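Lmo1499 protein (PDB 4IIW) probably acts as a membrane-bound lytic endotransglycosylase that cleaves nascent peptidoglycan strands to end their elongation. Local coordinates at residues B[85-88]-B[89-93]; B[96-99]-B[100-104]; B[136-139]-B[140-144]; B[181-185]-B[186-190]. All coordinates share one frame; numbering follows the deposited sequence.

Overall arrangement
The four contacts are local, a turn, a helix end, a stretch of helix and a loop, and they fall into two pairs. Contacts 1 and 2 follow each other as strand 83-87, its exit turn and helix 93-102; their centres are about 11 Å apart and Tyr85 joins them, its OH lying 3.6 Å from Met100 CA. Contacts 3 and 4, with centres about 17 Å apart, meet where helix 135-143 packs on the start of helix 190-204: Val138 CG2 is 4.1 Å from Ala190 CB. The pairs do not touch, the nearest atoms of contacts 2 and 4 being about 12 Å apart. All four lie away from Glu232, the residue predicted to matter for catalysis.

Contact 1: B[85-88]-B[89-93]; sequences YELS and PAMNT
Ser88 and Met91 close a type II beta turn that carries the chain out of strand 83-87 toward helix 93-102. The backbone N of Met91 donates to Ser88 O over 3.3 Å. Pro89 suits the second position of this turn because its ring already holds phi near the value required; Ala90 takes the positive phi (71°) of the third position, a conformation less usual for a residue with a CB.

The selenomethionine Met91 supplies the side-chain half of the closure. Its CG stands anti to the backbone N (chi1 172°) and the chain runs straight back to SE, then bends at the last torsion (chi3 -70°), which lays the terminal CE methyl beside the end of the strand. There CE comes 3.7 Å from Ser88 CB and 3.5 Å from Ser88 N. The selenium meets the CD2 branch of Leu87, whose side chain crosses that of Met91 at about a right angle. A long, flexible, apolar chain fits well here, since it can fold over backbone and leucine together.

Ser88 keeps its polar end for another partner: its OG is hydrogen-bonded to Glu37 O. Leu87 pairs through its backbone with Ile39 on the neighbouring strand. Beyond the turn, Asn92 is the N-cap of the next helix, with a weak bond from Asp94 N to OD1, while Asn76 of a second subunit donates to Met91 O. The apolar crossing itself spans 3.9 Å from Leu87 CD2 to Met91 SE.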
loop_
_atom_site.group_PDB
_atom_site.type_symbol
_atom_site.label_atom_id
_atom_site.label_comp_id
_atom_site.label_asym_id
_atom_site.label_seq_id
_atom_site.Cartn_x
_atom_site.Cartn_y
_atom_site.Cartn_z
ATOM N N TYR B 85 -16.242 -18.687 -12.610
ATOM C CA TYR B 85 -15.270 -18.033 -13.484
ATOM C C TYR B 85 -14.087 -18.946 -13.841
ATOM O O TYR B 85 -13.705 -19.801 -13.046
ATOM C CB TYR B 85 -14.711 -16.803 -12.762
ATOM C CG TYR B 85 -15.747 -15.750 -12.418
ATOM C CD1 TYR B 85 -16.021 -14.700 -13.301
ATOM C CD2 TYR B 85 -16.460 -15.801 -11.215
ATOM C CE1 TYR B 85 -16.966 -13.734 -12.998
ATOM C CE2 TYR B 85 -17.419 -14.823 -10.900
ATOM C CZ TYR B 85 -17.657 -13.796 -11.798
ATOM O OH TYR B 85 -18.607 -12.846 -11.531
ATOM N N GLU B 86 -13.528 -18.784 -15.046
ATOM C CA GLU B 86 -12.292 -19.490 -15.425
ATOM C C GLU B 86 -11.168 -18.484 -15.362
ATOM O O GLU B 86 -11.063 -17.584 -16.194
ATOM C CB GLU B 86 -12.342 -20.176 -16.792
ATOM C CG GLU B 86 -12.966 -21.569 -16.727
ATOM C CD GLU B 86 -12.919 -22.332 -18.049
ATOM O OE1 GLU B 86 -13.734 -23.269 -18.212
ATOM O OE2 GLU B 86 -12.081 -21.999 -18.923
ATOM N N LEU B 87 -10.346 -18.650 -14.339
ATOM C CA LEU B 87 -9.228 -17.778 -14.076
ATOM C C LEU B 87 -7.947 -18.575 -14.218
ATOM O O LEU B 87 -7.949 -19.802 -14.170
ATOM C CB LEU B 87 -9.332 -17.224 -12.646
ATOM C CG LEU B 87 -10.663 -16.561 -12.270
ATOM C CD1 LEU B 87 -10.700 -16.231 -10.798
ATOM C CD2 LEU B 87 -10.917 -15.313 -13.115
ATOM N N SER B 88 -6.852 -17.859 -14.375
ATOM C CA SER B 88 -5.550 -18.460 -14.533
ATOM C C SER B 88 -4.623 -17.934 -13.430
ATOM O O SER B 88 -4.793 -16.806 -12.971
ATOM C CB SER B 88 -5.012 -18.085 -15.911
ATOM O OG SER B 88 -3.741 -18.650 -16.135
ATOM N N PRO B 89 -3.661 -18.752 -12.970
ATOM C CA PRO B 89 -2.765 -18.162 -11.995
ATOM C C PRO B 89 -1.869 -17.144 -12.702
ATOM O O PRO B 89 -1.661 -17.224 -13.911
ATOM C CB PRO B 89 -1.951 -19.357 -11.462
ATOM C CG PRO B 89 -2.366 -20.549 -12.271
ATOM C CD PRO B 89 -3.198 -20.073 -13.413
ATOM N N ALA B 90 -1.381 -16.173 -11.951
ATOM C CA ALA B 90 -0.535 -15.113 -12.499
ATOM C C ALA B 90 -1.330 -14.154 -13.388
ATOM O O ALA B 90 -0.754 -13.210 -13.937
ATOM C CB ALA B 90 0.663 -15.688 -13.252
HETATM N N MSE B 91 -2.636 -14.413 -13.536
HETATM C CA MSE B 91 -3.535 -13.542 -14.283
HETATM C C MSE B 91 -3.483 -12.216 -13.542
HETATM O O MSE B 91 -3.656 -12.162 -12.326
HETATM C CB MSE B 91 -4.965 -14.122 -14.313
HETATM C CG MSE B 91 -6.062 -13.219 -14.914
HETATM SE SE MSE B 91 -7.830 -14.092 -15.179
HETATM C CE MSE B 91 -7.315 -15.255 -16.642
ATOM N N ASN B 92 -3.176 -11.163 -14.276
ATOM C CA ASN B 92 -3.076 -9.839 -13.727
ATOM C C ASN B 92 -4.313 -9.548 -12.882
ATOM O O ASN B 92 -5.425 -9.834 -13.308
ATOM C CB ASN B 92 -2.951 -8.830 -14.870
ATOM C CG ASN B 92 -2.985 -7.411 -14.388
ATOM O OD1 ASN B 92 -3.971 -6.701 -14.616
ATOM N ND2 ASN B 92 -1.939 -6.994 -13.652
ATOM N N THR B 93 -4.108 -8.981 -11.691
ATOM C CA THR B 93 -5.187 -8.663 -10.756
ATOM C C THR B 93 -6.310 -7.859 -11.399
ATOM O O THR B 93 -7.491 -8.065 -11.102
ATOM C CB THR B 93 -4.639 -7.831 -9.545
ATOM O OG1 THR B 93 -3.432 -8.424 -9.069
ATOM C CG2 THR B 93 -5.671 -7.719 -8.398
#

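Contact 2: B[96-99]-B[100-104]; sequences IVKK and MQEGK
Lys99 O is gripped by two backbone donors at the end of its helix: Lys104 N at 2.9 Å and, more weakly because the angle is poor, Gly103 N at 2.7 Å. With a weak bond from Gly103 N to Met100 O, this is a Schellman motif. Gly103 is its C-prime residue, and glycine readily takes the positive phi (72°) that turns the chain off the helix. A water receives a weak bond from Lys99 NZ and donates to Lys104 O over 2.8 Å; the lysine chain, bent at its last torsion (chi4 -73°), brings the ammonium round to it.

Upstream, side chains pair one helical turn apart. Ile96 and Met100 lie side by side, CG2 facing CE at 4.2 Å. The extended Gln101 passes its OE1 4.0 Å from Val97 CG1 and offers NE2 to Asn79. Lys98 and Glu102 touch through Lys98 CG and Glu102 OE2 at 3.9 Å, without their charges meeting.

The buried face of the helix packs Met100 against Ile52 and Leu56 of helix 49-58 and against strand 83-87, while Ile96 reaches the loop at Val61 and Ile62.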
loop_
_atom_site.group_PDB
_atom_site.type_symbol
_atom_site.label_atom_id
_atom_site.label_comp_id
_atom_site.label_asym_id
_atom_site.label_seq_id
_atom_site.Cartn_x
_atom_site.Cartn_y
_atom_site.Cartn_z
ATOM N N ILE B 96 -8.620 -10.084 -13.330
ATOM C CA ILE B 96 -9.454 -10.917 -12.485
ATOM C C ILE B 96 -10.654 -10.115 -12.079
ATOM O O ILE B 96 -11.789 -10.481 -12.360
ATOM C CB ILE B 96 -8.742 -11.410 -11.228
ATOM C CG1 ILE B 96 -7.534 -12.278 -11.593
ATOM C CG2 ILE B 96 -9.697 -12.222 -10.399
ATOM C CD1 ILE B 96 -6.627 -12.630 -10.409
ATOM N N VAL B 97 -10.377 -8.977 -11.460
ATOM C CA VAL B 97 -11.400 -8.079 -10.953
ATOM C C VAL B 97 -12.347 -7.620 -12.050
ATOM O O VAL B 97 -13.545 -7.556 -11.851
ATOM C CB VAL B 97 -10.710 -6.900 -10.249
ATOM C CG1 VAL B 97 -11.693 -5.810 -9.852
ATOM C CG2 VAL B 97 -9.947 -7.439 -9.045
ATOM N N LYS B 98 -11.806 -7.369 -13.225
ATOM C CA LYS B 98 -12.606 -6.889 -14.351
ATOM C C LYS B 98 -13.633 -7.953 -14.813
ATOM O O LYS B 98 -14.760 -7.610 -15.144
ATOM C CB LYS B 98 -11.672 -6.445 -15.481
ATOM C CG LYS B 98 -11.999 -5.046 -16.030
ATOM C CD LYS B 98 -10.730 -4.368 -16.627
ATOM C CE LYS B 98 -10.892 -2.844 -16.791
ATOM N NZ LYS B 98 -9.634 -2.181 -17.262
ATOM N N LYS B 99 -13.245 -9.229 -14.816
ATOM C CA LYS B 99 -14.170 -10.328 -15.148
ATOM C C LYS B 99 -15.319 -10.407 -14.144
ATOM O O LYS B 99 -16.475 -10.571 -14.522
ATOM C CB LYS B 99 -13.466 -11.693 -15.179
ATOM C CG LYS B 99 -12.825 -12.115 -16.507
ATOM C CD LYS B 99 -12.173 -13.510 -16.368
ATOM C CE LYS B 99 -11.843 -14.175 -17.712
ATOM N NZ LYS B 99 -13.054 -14.670 -18.425
HETATM N N MSE B 100 -15.003 -10.301 -12.865
HETATM C CA MSE B 100 -16.038 -10.355 -11.832
HETATM C C MSE B 100 -16.963 -9.122 -11.861
HETATM O O MSE B 100 -18.157 -9.247 -11.648
HETATM C CB MSE B 100 -15.407 -10.552 -10.453
HETATM C CG MSE B 100 -14.675 -11.880 -10.315
HETATM SE SE MSE B 100 -13.859 -12.208 -8.590
HETATM C CE MSE B 100 -13.183 -13.964 -8.946
ATOM N N GLN B 101 -16.414 -7.947 -12.127
ATOM C CA GLN B 101 -17.225 -6.738 -12.217
ATOM C C GLN B 101 -18.245 -6.877 -13.328
ATOM O O GLN B 101 -19.442 -6.689 -13.112
ATOM C CB GLN B 101 -16.367 -5.487 -12.470
ATOM C CG GLN B 101 -15.615 -4.987 -11.237
ATOM C CD GLN B 101 -14.855 -3.701 -11.499
ATOM O OE1 GLN B 101 -13.931 -3.669 -12.313
ATOM N NE2 GLN B 101 -15.222 -2.640 -10.787
ATOM N N GLU B 102 -17.754 -7.213 -14.514
ATOM C CA GLU B 102 -18.601 -7.400 -15.698
ATOM C C GLU B 102 -19.419 -8.686 -15.618
ATOM O O GLU B 102 -20.395 -8.850 -16.329
ATOM C CB GLU B 102 -17.738 -7.417 -16.964
ATOM C CG GLU B 102 -17.042 -6.088 -17.255
ATOM C CD GLU B 102 -15.918 -6.211 -18.282
ATOM O OE1 GLU B 102 -15.825 -7.255 -18.954
ATOM O OE2 GLU B 102 -15.110 -5.263 -18.403
ATOM N N GLY B 103 -19.010 -9.601 -14.755
ATOM C CA GLY B 103 -19.720 -10.856 -14.583
ATOM C C GLY B 103 -19.548 -11.789 -15.762
ATOM O O GLY B 103 -20.492 -12.488 -16.137
ATOM N N LYS B 104 -18.347 -11.802 -16.344
ATOM C CA LYS B 104 -18.052 -12.663 -17.479
ATOM C C LYS B 104 -17.732 -14.046 -16.956
ATOM O O LYS B 104 -16.580 -14.449 -16.884
ATOM C CB LYS B 104 -16.908 -12.104 -18.338
ATOM C CG LYS B 104 -17.230 -10.763 -19.068
ATOM C CD LYS B 104 -18.408 -10.826 -20.096
ATOM C CE LYS B 104 -18.096 -11.699 -21.321
ATOM N NZ LYS B 104 -19.104 -11.569 -22.423
HETATM O O HOH W 1 -14.996 -16.760 -16.728
#

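Contact 3: B[136-139]-B[140-144]; sequences ADVL and KTMDD
Val138 and Leu139 both meet Met142, one helical turn further along helix 135-143. The apolar contacts share this selenomethionine. Its CG is anti to the carbonyl carbon (chi1 -77°) and the chain beyond is extended, which sets it alongside Val138, with CE 3.9 Å from Val138 CG1. Leu139 passes the same chain at a slant, its CD2 branch 4.0 Å from Met142 SE. A slender unbranched chain can serve both neighbours, and its end continues to Leu119 and Ile122 of helix 119-129.

Backbone bonds make up the second kind. Thr141 N donates to Asp137 O over 2.8 Å, Met142 N to Val138 O over 3.1 Å and Asp143 N to Leu139 O over 3.2 Å, the regular ladder of an alpha helix.

Polar side chains come third. Thr141 OG1 is hydrogen-bonded to Glu191 OE2; it also lies 3.1 Å from Asp137 O, and which acceptor takes its single proton is not settled. Asp143 OD2 is hydrogen-bonded to His170 ND1, and Asp144, the N-cap of the following helix, accepts from Phe147 N through OD2.

The chemistry is thus two-sided: the apolar side chains pack on helices 119-129 and 190-204, whereas Thr141 and Asp143 make polar bonds to Glu191 and His170. The carboxylate of Asp143 may stabilise a protonated imidazole on His170.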
loop_
_atom_site.group_PDB
_atom_site.type_symbol
_atom_site.label_atom_id
_atom_site.label_comp_id
_atom_site.label_asym_id
_atom_site.label_seq_id
_atom_site.Cartn_x
_atom_site.Cartn_y
_atom_site.Cartn_z
ATOM N N ALA B 136 -36.988 -14.254 -15.704
ATOM C CA ALA B 136 -38.410 -13.909 -15.616
ATOM C C ALA B 136 -39.179 -14.185 -16.921
ATOM O O ALA B 136 -40.318 -14.631 -16.877
ATOM C CB ALA B 136 -38.577 -12.438 -15.187
ATOM N N ASP B 137 -38.544 -13.923 -18.067
ATOM C CA ASP B 137 -39.172 -14.123 -19.388
ATOM C C ASP B 137 -39.306 -15.592 -19.752
ATOM O O ASP B 137 -40.317 -16.006 -20.330
ATOM C CB ASP B 137 -38.347 -13.456 -20.473
ATOM C CG ASP B 137 -38.182 -11.984 -20.254
ATOM O OD1 ASP B 137 -38.850 -11.423 -19.344
ATOM O OD2 ASP B 137 -37.372 -11.382 -20.997
ATOM N N VAL B 138 -38.259 -16.360 -19.450
ATOM C CA VAL B 138 -38.240 -17.780 -19.702
ATOM C C VAL B 138 -39.333 -18.444 -18.892
ATOM O O VAL B 138 -39.989 -19.351 -19.380
ATOM C CB VAL B 138 -36.872 -18.398 -19.330
ATOM C CG1 VAL B 138 -36.897 -19.931 -19.441
ATOM C CG2 VAL B 138 -35.777 -17.800 -20.199
ATOM N N LEU B 139 -39.529 -18.006 -17.649
ATOM C CA LEU B 139 -40.611 -18.556 -16.824
ATOM C C LEU B 139 -41.965 -18.170 -17.411
ATOM O O LEU B 139 -42.890 -18.982 -17.448
ATOM C CB LEU B 139 -40.520 -18.094 -15.366
ATOM C CG LEU B 139 -39.493 -18.793 -14.468
ATOM C CD1 LEU B 139 -39.598 -18.216 -13.077
ATOM C CD2 LEU B 139 -39.678 -20.330 -14.422
ATOM N N LYS B 140 -42.089 -16.929 -17.858
ATOM C CA LYS B 140 -43.331 -16.490 -18.467
ATOM C C LYS B 140 -43.649 -17.302 -19.735
ATOM O O LYS B 140 -44.783 -17.703 -19.938
ATOM C CB LYS B 140 -43.275 -15.009 -18.816
ATOM C CG LYS B 140 -44.583 -14.506 -19.394
ATOM C CD LYS B 140 -44.581 -12.994 -19.612
ATOM C CE LYS B 140 -45.954 -12.533 -20.088
ATOM N NZ LYS B 140 -46.009 -11.083 -20.350
ATOM N N THR B 141 -42.648 -17.534 -20.576
ATOM C CA THR B 141 -42.872 -18.283 -21.795
ATOM C C THR B 141 -43.378 -19.675 -21.443
ATOM O O THR B 141 -44.332 -20.168 -22.024
ATOM C CB THR B 141 -41.587 -18.412 -22.663
ATOM O OG1 THR B 141 -41.171 -17.126 -23.139
ATOM C CG2 THR B 141 -41.853 -19.293 -23.854
HETATM N N MSE B 142 -42.721 -20.304 -20.480
HETATM C CA MSE B 142 -43.107 -21.632 -20.042
HETATM C C MSE B 142 -44.589 -21.717 -19.744
HETATM O O MSE B 142 -45.248 -22.648 -20.184
HETATM C CB MSE B 142 -42.284 -22.063 -18.804
HETATM C CG MSE B 142 -40.861 -22.515 -19.145
HETATM SE SE MSE B 142 -39.615 -22.664 -17.655
HETATM C CE MSE B 142 -38.160 -23.569 -18.592
ATOM N N ASP B 143 -45.099 -20.735 -19.002
ATOM C CA ASP B 143 -46.508 -20.710 -18.573
ATOM C C ASP B 143 -47.421 -19.874 -19.475
ATOM O O ASP B 143 -48.600 -19.707 -19.164
ATOM C CB ASP B 143 -46.626 -20.225 -17.099
ATOM C CG ASP B 143 -46.107 -21.269 -16.062
ATOM O OD1 ASP B 143 -45.320 -22.178 -16.425
ATOM O OD2 ASP B 143 -46.488 -21.172 -14.872
ATOM N N ASP B 144 -46.902 -19.360 -20.587
ATOM C CA ASP B 144 -47.726 -18.540 -21.491
ATOM C C ASP B 144 -48.865 -19.372 -22.140
ATOM O O ASP B 144 -48.611 -20.351 -22.841
ATOM C CB ASP B 144 -46.855 -17.899 -22.575
ATOM C CG ASP B 144 -47.652 -17.020 -23.524
ATOM O OD1 ASP B 144 -48.169 -15.971 -23.089
ATOM O OD2 ASP B 144 -47.740 -17.365 -24.725
#

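Contact 4: B[181-185]-B[186-190]; sequences YTFKG and TDVSA
Gly185 and Val188 meet across this surface loop, the valine CG2 methyl standing 3.7 Å from the glycine CA. Having no side chain, Gly185 offers a bare backbone carbon against which the methyl can settle; a CB in the usual place would run into that methyl. Val188 is turned back toward the earlier residues. With CG1 anti to the backbone N (chi1 160°) and CG2 beside that N, both methyls meet Phe183, CG2 at its CB and CG1 over the ring, and CG2 also touches Gly185.

The distance from Val188 CG2 to Phe183 CB is 3.8 Å. CG1 sits over one face of the Phe183 ring, 4.2 Å from Phe183 CD1. A branched apolar residue suits this place because the fork lets one side chain cover both the aromatic face and the backbone. The phenylalanine side chain also reaches Glu196 of helix 190-204, so the ring lies between the loop and that helix.

The whole arrangement is the connection from the short strand 180-181 to helix 190-204, a loop that doubles back before the helix begins. Ser189 is the N-cap of that helix: its OG accepts from Gln192 N. Just before it, Val188 O is held by Gln130 NE2, and the side chain of Val188 also rests on Ile193.

Thr186 occupies the exposed bend between the two halves, where its side chain leaves segment 181-185. A small polar residue is at ease in such a place, and Asp187, next along the bend, is likewise exposed, its side chain touching Lys132.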
loop_
_atom_site.group_PDB
_atom_site.type_symbol
_atom_site.label_atom_id
_atom_site.label_comp_id
_atom_site.label_asym_id
_atom_site.label_seq_id
_atom_site.Cartn_x
_atom_site.Cartn_y
_atom_site.Cartn_z
ATOM N N TYR B 181 -28.762 -30.717 -24.882
ATOM C CA TYR B 181 -29.254 -30.080 -26.105
ATOM C C TYR B 181 -28.229 -29.074 -26.582
ATOM O O TYR B 181 -27.471 -28.560 -25.766
ATOM C CB TYR B 181 -30.548 -29.327 -25.803
ATOM C CG TYR B 181 -31.622 -30.175 -25.182
ATOM C CD1 TYR B 181 -31.672 -30.375 -23.797
ATOM C CD2 TYR B 181 -32.606 -30.771 -25.974
ATOM C CE1 TYR B 181 -32.660 -31.160 -23.229
ATOM C CE2 TYR B 181 -33.600 -31.555 -25.410
ATOM C CZ TYR B 181 -33.623 -31.751 -24.048
ATOM O OH TYR B 181 -34.624 -32.523 -23.505
ATOM N N THR B 182 -28.204 -28.808 -27.890
ATOM C CA THR B 182 -27.312 -27.789 -28.478
ATOM C C THR B 182 -28.095 -27.080 -29.585
ATOM O O THR B 182 -28.996 -27.665 -30.180
ATOM C CB THR B 182 -26.028 -28.381 -29.064
ATOM O OG1 THR B 182 -26.351 -29.142 -30.215
ATOM C CG2 THR B 182 -25.331 -29.289 -28.062
ATOM N N PHE B 183 -27.744 -25.828 -29.864
ATOM C CA PHE B 183 -28.477 -25.032 -30.840
ATOM C C PHE B 183 -27.552 -24.349 -31.820
ATOM O O PHE B 183 -26.583 -23.716 -31.414
ATOM C CB PHE B 183 -29.349 -24.008 -30.100
ATOM C CG PHE B 183 -30.320 -24.653 -29.169
ATOM C CD1 PHE B 183 -31.579 -25.001 -29.601
ATOM C CD2 PHE B 183 -29.946 -24.989 -27.888
ATOM C CE1 PHE B 183 -32.464 -25.651 -28.767
ATOM C CE2 PHE B 183 -30.830 -25.633 -27.037
ATOM C CZ PHE B 183 -32.096 -25.966 -27.482
ATOM N N LYS B 184 -27.850 -24.498 -33.112
ATOM C CA LYS B 184 -27.046 -23.867 -34.159
ATOM C C LYS B 184 -27.283 -22.360 -34.211
ATOM O O LYS B 184 -26.359 -21.600 -34.534
ATOM C CB LYS B 184 -27.362 -24.466 -35.539
ATOM C CG LYS B 184 -27.036 -25.952 -35.699
ATOM C CD LYS B 184 -27.407 -26.459 -37.101
ATOM C CE LYS B 184 -27.213 -27.971 -37.229
ATOM N NZ LYS B 184 -27.464 -28.464 -38.616
ATOM N N GLY B 185 -28.514 -21.937 -33.903
ATOM C CA GLY B 185 -28.910 -20.521 -33.925
ATOM C C GLY B 185 -28.027 -19.530 -33.158
ATOM O O GLY B 185 -27.162 -19.915 -32.354
ATOM N N THR B 186 -28.283 -18.240 -33.395
ATOM C CA THR B 186 -27.510 -17.152 -32.794
ATOM C C THR B 186 -28.149 -16.564 -31.493
ATOM O O THR B 186 -27.499 -16.576 -30.426
ATOM C CB THR B 186 -27.182 -16.066 -33.885
ATOM O OG1 THR B 186 -28.390 -15.560 -34.462
ATOM C CG2 THR B 186 -26.341 -16.685 -35.022
ATOM N N ASP B 187 -29.386 -16.048 -31.568
ATOM C CA ASP B 187 -30.097 -15.527 -30.359
ATOM C C ASP B 187 -31.291 -16.428 -30.111
ATOM O O ASP B 187 -32.446 -16.006 -30.109
ATOM C CB ASP B 187 -30.563 -14.073 -30.518
ATOM C CG ASP B 187 -29.435 -13.060 -30.362
ATOM O OD1 ASP B 187 -29.643 -11.886 -30.770
ATOM O OD2 ASP B 187 -28.357 -13.429 -29.827
ATOM N N VAL B 188 -30.995 -17.689 -29.898
ATOM C CA VAL B 188 -32.015 -18.669 -29.716
ATOM C C VAL B 188 -33.034 -18.219 -28.668
ATOM O O VAL B 188 -32.667 -17.807 -27.571
ATOM C CB VAL B 188 -31.353 -20.018 -29.416
ATOM C CG1 VAL B 188 -32.280 -20.938 -28.783
ATOM C CG2 VAL B 188 -30.799 -20.585 -30.699
ATOM N N SER B 189 -34.318 -18.293 -29.028
ATOM C CA SER B 189 -35.401 -17.876 -28.143
ATOM C C SER B 189 -35.744 -18.956 -27.174
ATOM O O SER B 189 -35.512 -20.127 -27.428
ATOM C CB SER B 189 -36.673 -17.545 -28.915
ATOM O OG SER B 189 -37.311 -18.730 -29.390
ATOM N N ALA B 190 -36.337 -18.546 -26.066
ATOM C CA ALA B 190 -36.771 -19.464 -25.047
ATOM C C ALA B 190 -37.775 -20.477 -25.638
ATOM O O ALA B 190 -37.752 -21.667 -25.283
ATOM C CB ALA B 190 -37.391 -18.696 -23.866
#